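Local coordinates for protein catechol 2,3-dioxygenase (Pseudomonas sp. KL28, PDB 3HPY) that probably cleaves catechol with dioxygen at an iron centre, opening the aromatic ring to 2-hydroxy-6-oxohexa-2,4-dienoate, at residues Ala12-Leu17 and Ser54-Arg59. Numbering follows the deposited sequence.
Sequences AQVRVL and SCYIIR
Five backbone hydrogen bonds join strand 12-16 to segment 54-59 in parallel register, A12 beside Y56 through R15 beside R59. The A12 amide opens the series with a bond of 2.9 Å from its N to C55 O, just before strand 56-59, and A12 O receives the amide of I57 almost straight (174°). I57 O answers V14 N nearly along the C=O axis; V14 O takes R59 N in its carbonyl plane, and R59 O takes V16 N from above its plane.

On the face carrying Q13 and I57, the glutamine leaves with CG anti to the backbone N (chi1 177°) and bends at chi2, folding NE2 back over I57. NE2 gives I57 O a second, weak bond of 3.1 Å, while OE1 is bonded to R42. Farther along, the R59 chain turns at chi3, bringing its guanidinium obliquely to R15, with NH2 4.2 Å from R15 CD. Both arginines form salt bridges to D67 OD1, which would offset the repulsion of like charges.

On the other face, Y56 CG is anti to the backbone N (chi1 -155°), setting one ring face under A12 O and CD1 4.0 Å from A12 CB. V14 CG2 approaches obliquely near CZ, 3.5 Å from Y56 OH, which is hydrogen-bonded to Y26 OH. Separately, V16 CG1 meets I58 CG2 at 4.1 Å.

On the other edge of strand 56-60, C55 and Y56 together oppose F45 of strand 43-46 in a classic beta bulge. A12 and Y56 also touch C217, next to H216, which with H154 and E267 holds the iron in the C-terminal half. The parallel pairing joins the first and last strands of a beta-alpha-beta-beta-beta module, the vicinal oxygen chelate repeat.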
ATOM      1  N   ALA C  12     -20.015 -21.224   6.121  1.00 31.23           N
ATOM      2  CA  ALA C  12     -19.653 -22.302   5.212  1.00 32.51           C
ATOM      3  C   ALA C  12     -19.286 -23.543   6.025  1.00 34.30           C
ATOM      4  O   ALA C  12     -18.342 -23.509   6.810  1.00 34.86           O
ATOM      5  CB  ALA C  12     -18.475 -21.885   4.342  1.00 32.39           C
ATOM      6  N   GLN C  13     -20.031 -24.632   5.860  1.00 34.50           N
ATOM      7  CA  GLN C  13     -19.703 -25.854   6.589  1.00 35.65           C
ATOM      8  C   GLN C  13     -18.809 -26.696   5.690  1.00 35.15           C
ATOM      9  O   GLN C  13     -19.263 -27.235   4.679  1.00 34.76           O
ATOM     10  CB  GLN C  13     -20.962 -26.644   6.958  1.00 37.29           C
ATOM     11  CG  GLN C  13     -20.661 -27.970   7.667  1.00 38.48           C
ATOM     12  CD  GLN C  13     -20.701 -27.864   9.180  1.00 38.60           C
ATOM     13  OE1 GLN C  13     -21.764 -27.974   9.795  1.00 36.26           O
ATOM     14  NE2 GLN C  13     -19.540 -27.642   9.789  1.00 40.32           N
ATOM     15  N   VAL C  14     -17.538 -26.791   6.070  1.00 34.65           N
ATOM     16  CA  VAL C  14     -16.539 -27.531   5.306  1.00 35.06           C
ATOM     17  C   VAL C  14     -15.971 -28.680   6.139  1.00 35.79           C
ATOM     18  O   VAL C  14     -15.800 -28.564   7.355  1.00 35.91           O
ATOM     19  CB  VAL C  14     -15.381 -26.588   4.865  1.00 33.52           C
ATOM     20  CG1 VAL C  14     -14.297 -27.376   4.136  1.00 34.41           C
ATOM     21  CG2 VAL C  14     -15.920 -25.496   3.958  1.00 33.24           C
ATOM     22  N   ARG C  15     -15.682 -29.786   5.469  1.00 36.53           N
ATOM     23  CA  ARG C  15     -15.144 -30.970   6.120  1.00 37.24           C
ATOM     24  C   ARG C  15     -13.652 -31.158   5.843  1.00 36.35           C
ATOM     25  O   ARG C  15     -13.197 -30.996   4.720  1.00 35.84           O
ATOM     26  CB  ARG C  15     -15.928 -32.196   5.655  1.00 36.89           C
ATOM     27  CG  ARG C  15     -16.335 -32.160   4.185  1.00 38.05           C
ATOM     28  CD  ARG C  15     -17.019 -33.463   3.792  1.00 36.84           C
ATOM     29  NE  ARG C  15     -17.126 -33.642   2.346  1.00 37.85           N
ATOM     30  CZ  ARG C  15     -18.091 -33.131   1.589  1.00 37.08           C
ATOM     31  NH1 ARG C  15     -19.058 -32.400   2.130  1.00 37.20           N
ATOM     32  NH2 ARG C  15     -18.084 -33.351   0.281  1.00 36.79           N
ATOM     33  N   VAL C  16     -12.894 -31.483   6.881  1.00 37.66           N
ATOM     34  CA  VAL C  16     -11.460 -31.699   6.737  1.00 40.15           C
ATOM     35  C   VAL C  16     -11.110 -33.134   7.135  1.00 41.58           C
ATOM     36  O   VAL C  16     -11.795 -33.745   7.956  1.00 40.67           O
ATOM     37  CB  VAL C  16     -10.648 -30.722   7.617  1.00 39.82           C
ATOM     38  CG1 VAL C  16     -10.748 -29.307   7.064  1.00 41.21           C
ATOM     39  CG2 VAL C  16     -11.159 -30.766   9.038  1.00 38.63           C
ATOM     40  N   LEU C  17     -10.046 -33.665   6.544  1.00 43.14           N
ATOM     41  CA  LEU C  17      -9.596 -35.026   6.828  1.00 44.69           C
ATOM     42  C   LEU C  17      -9.059 -35.154   8.258  1.00 46.32           C
ATOM     43  O   LEU C  17      -9.281 -36.170   8.920  1.00 46.64           O
ATOM     44  CB  LEU C  17      -8.502 -35.426   5.838  1.00 44.29           C
ATOM     45  CG  LEU C  17      -8.771 -35.142   4.355  1.00 45.20           C
ATOM     46  CD1 LEU C  17      -7.516 -35.415   3.537  1.00 44.57           C
ATOM     47  CD2 LEU C  17      -9.927 -35.997   3.869  1.00 45.70           C
ATOM     48  N   SER C  54     -20.390 -17.265  14.205  1.00 29.18           N
ATOM     49  CA  SER C  54     -19.572 -18.054  13.294  1.00 28.36           C
ATOM     50  C   SER C  54     -19.875 -17.770  11.832  1.00 27.76           C
ATOM     51  O   SER C  54     -20.958 -17.290  11.498  1.00 27.75           O
ATOM     52  CB  SER C  54     -19.834 -19.536  13.546  1.00 27.86           C
ATOM     53  OG  SER C  54     -21.161 -19.860  13.144  1.00 25.01           O
ATOM     54  N   CYS C  55     -18.909 -18.097  10.972  1.00 27.75           N
ATOM     55  CA  CYS C  55     -19.019 -17.940   9.521  1.00 28.15           C
ATOM     56  C   CYS C  55     -18.302 -19.127   8.843  1.00 28.00           C
ATOM     57  O   CYS C  55     -18.450 -19.366   7.646  1.00 27.34           O
ATOM     58  CB  CYS C  55     -18.368 -16.636   9.065  1.00 29.43           C
ATOM     59  SG  CYS C  55     -16.552 -16.693   9.010  1.00 30.73           S
ATOM     60  N   TYR C  56     -17.528 -19.871   9.625  1.00 28.81           N
ATOM     61  CA  TYR C  56     -16.800 -21.021   9.097  1.00 29.49           C
ATOM     62  C   TYR C  56     -16.767 -22.134  10.139  1.00 30.39           C
ATOM     63  O   TYR C  56     -16.346 -21.920  11.286  1.00 31.27           O
ATOM     64  CB  TYR C  56     -15.366 -20.629   8.736  1.00 27.15           C
ATOM     65  CG  TYR C  56     -14.736 -21.515   7.685  1.00 26.69           C
ATOM     66  CD1 TYR C  56     -15.014 -21.328   6.331  1.00 26.79           C
ATOM     67  CD2 TYR C  56     -13.841 -22.531   8.039  1.00 28.71           C
ATOM     68  CE1 TYR C  56     -14.412 -22.122   5.351  1.00 25.36           C
ATOM     69  CE2 TYR C  56     -13.234 -23.333   7.065  1.00 27.26           C
ATOM     70  CZ  TYR C  56     -13.522 -23.116   5.724  1.00 26.28           C
ATOM     71  OH  TYR C  56     -12.896 -23.871   4.757  1.00 27.53           O
ATOM     72  N   ILE C  57     -17.208 -23.322   9.739  1.00 31.91           N
ATOM     73  CA  ILE C  57     -17.238 -24.462  10.646  1.00 33.79           C
ATOM     74  C   ILE C  57     -16.670 -25.710   9.975  1.00 33.43           C
ATOM     75  O   ILE C  57     -17.069 -26.068   8.867  1.00 33.46           O
ATOM     76  CB  ILE C  57     -18.683 -24.780  11.127  1.00 33.54           C
ATOM     77  CG1 ILE C  57     -19.418 -23.499  11.537  1.00 34.30           C
ATOM     78  CG2 ILE C  57     -18.622 -25.669  12.351  1.00 36.63           C
ATOM     79  CD1 ILE C  57     -20.271 -22.892  10.448  1.00 31.14           C
ATOM     80  N   ILE C  58     -15.737 -26.372  10.652  1.00 33.76           N
ATOM     81  CA  ILE C  58     -15.138 -27.569  10.091  1.00 35.36           C
ATOM     82  C   ILE C  58     -15.588 -28.824  10.819  1.00 36.71           C
ATOM     83  O   ILE C  58     -15.910 -28.794  12.013  1.00 34.97           O
ATOM     84  CB  ILE C  58     -13.595 -27.490  10.103  1.00 36.21           C
ATOM     85  CG1 ILE C  58     -13.107 -26.986  11.458  1.00 34.58           C
ATOM     86  CG2 ILE C  58     -13.123 -26.574   8.984  1.00 37.53           C
ATOM     87  CD1 ILE C  58     -11.628 -27.134  11.670  1.00 31.09           C
ATOM     88  N   ARG C  59     -15.608 -29.924  10.075  1.00 37.82           N
ATOM     89  CA  ARG C  59     -16.027 -31.220  10.592  1.00 40.85           C
ATOM     90  C   ARG C  59     -15.161 -32.329   9.988  1.00 42.45           C
ATOM     91  O   ARG C  59     -15.073 -32.453   8.763  1.00 43.40           O
ATOM     92  CB  ARG C  59     -17.495 -31.456  10.231  1.00 40.78           C
ATOM     93  CG  ARG C  59     -18.030 -32.830  10.586  1.00 41.35           C
ATOM     94  CD  ARG C  59     -19.519 -32.940  10.241  1.00 41.24           C
ATOM     95  NE  ARG C  59     -19.783 -32.908   8.802  1.00 37.88           N
ATOM     96  CZ  ARG C  59     -19.756 -33.976   8.013  1.00 37.81           C
ATOM     97  NH1 ARG C  59     -19.473 -35.170   8.520  1.00 37.58           N
ATOM     98  NH2 ARG C  59     -20.021 -33.855   6.718  1.00 36.88           N
TER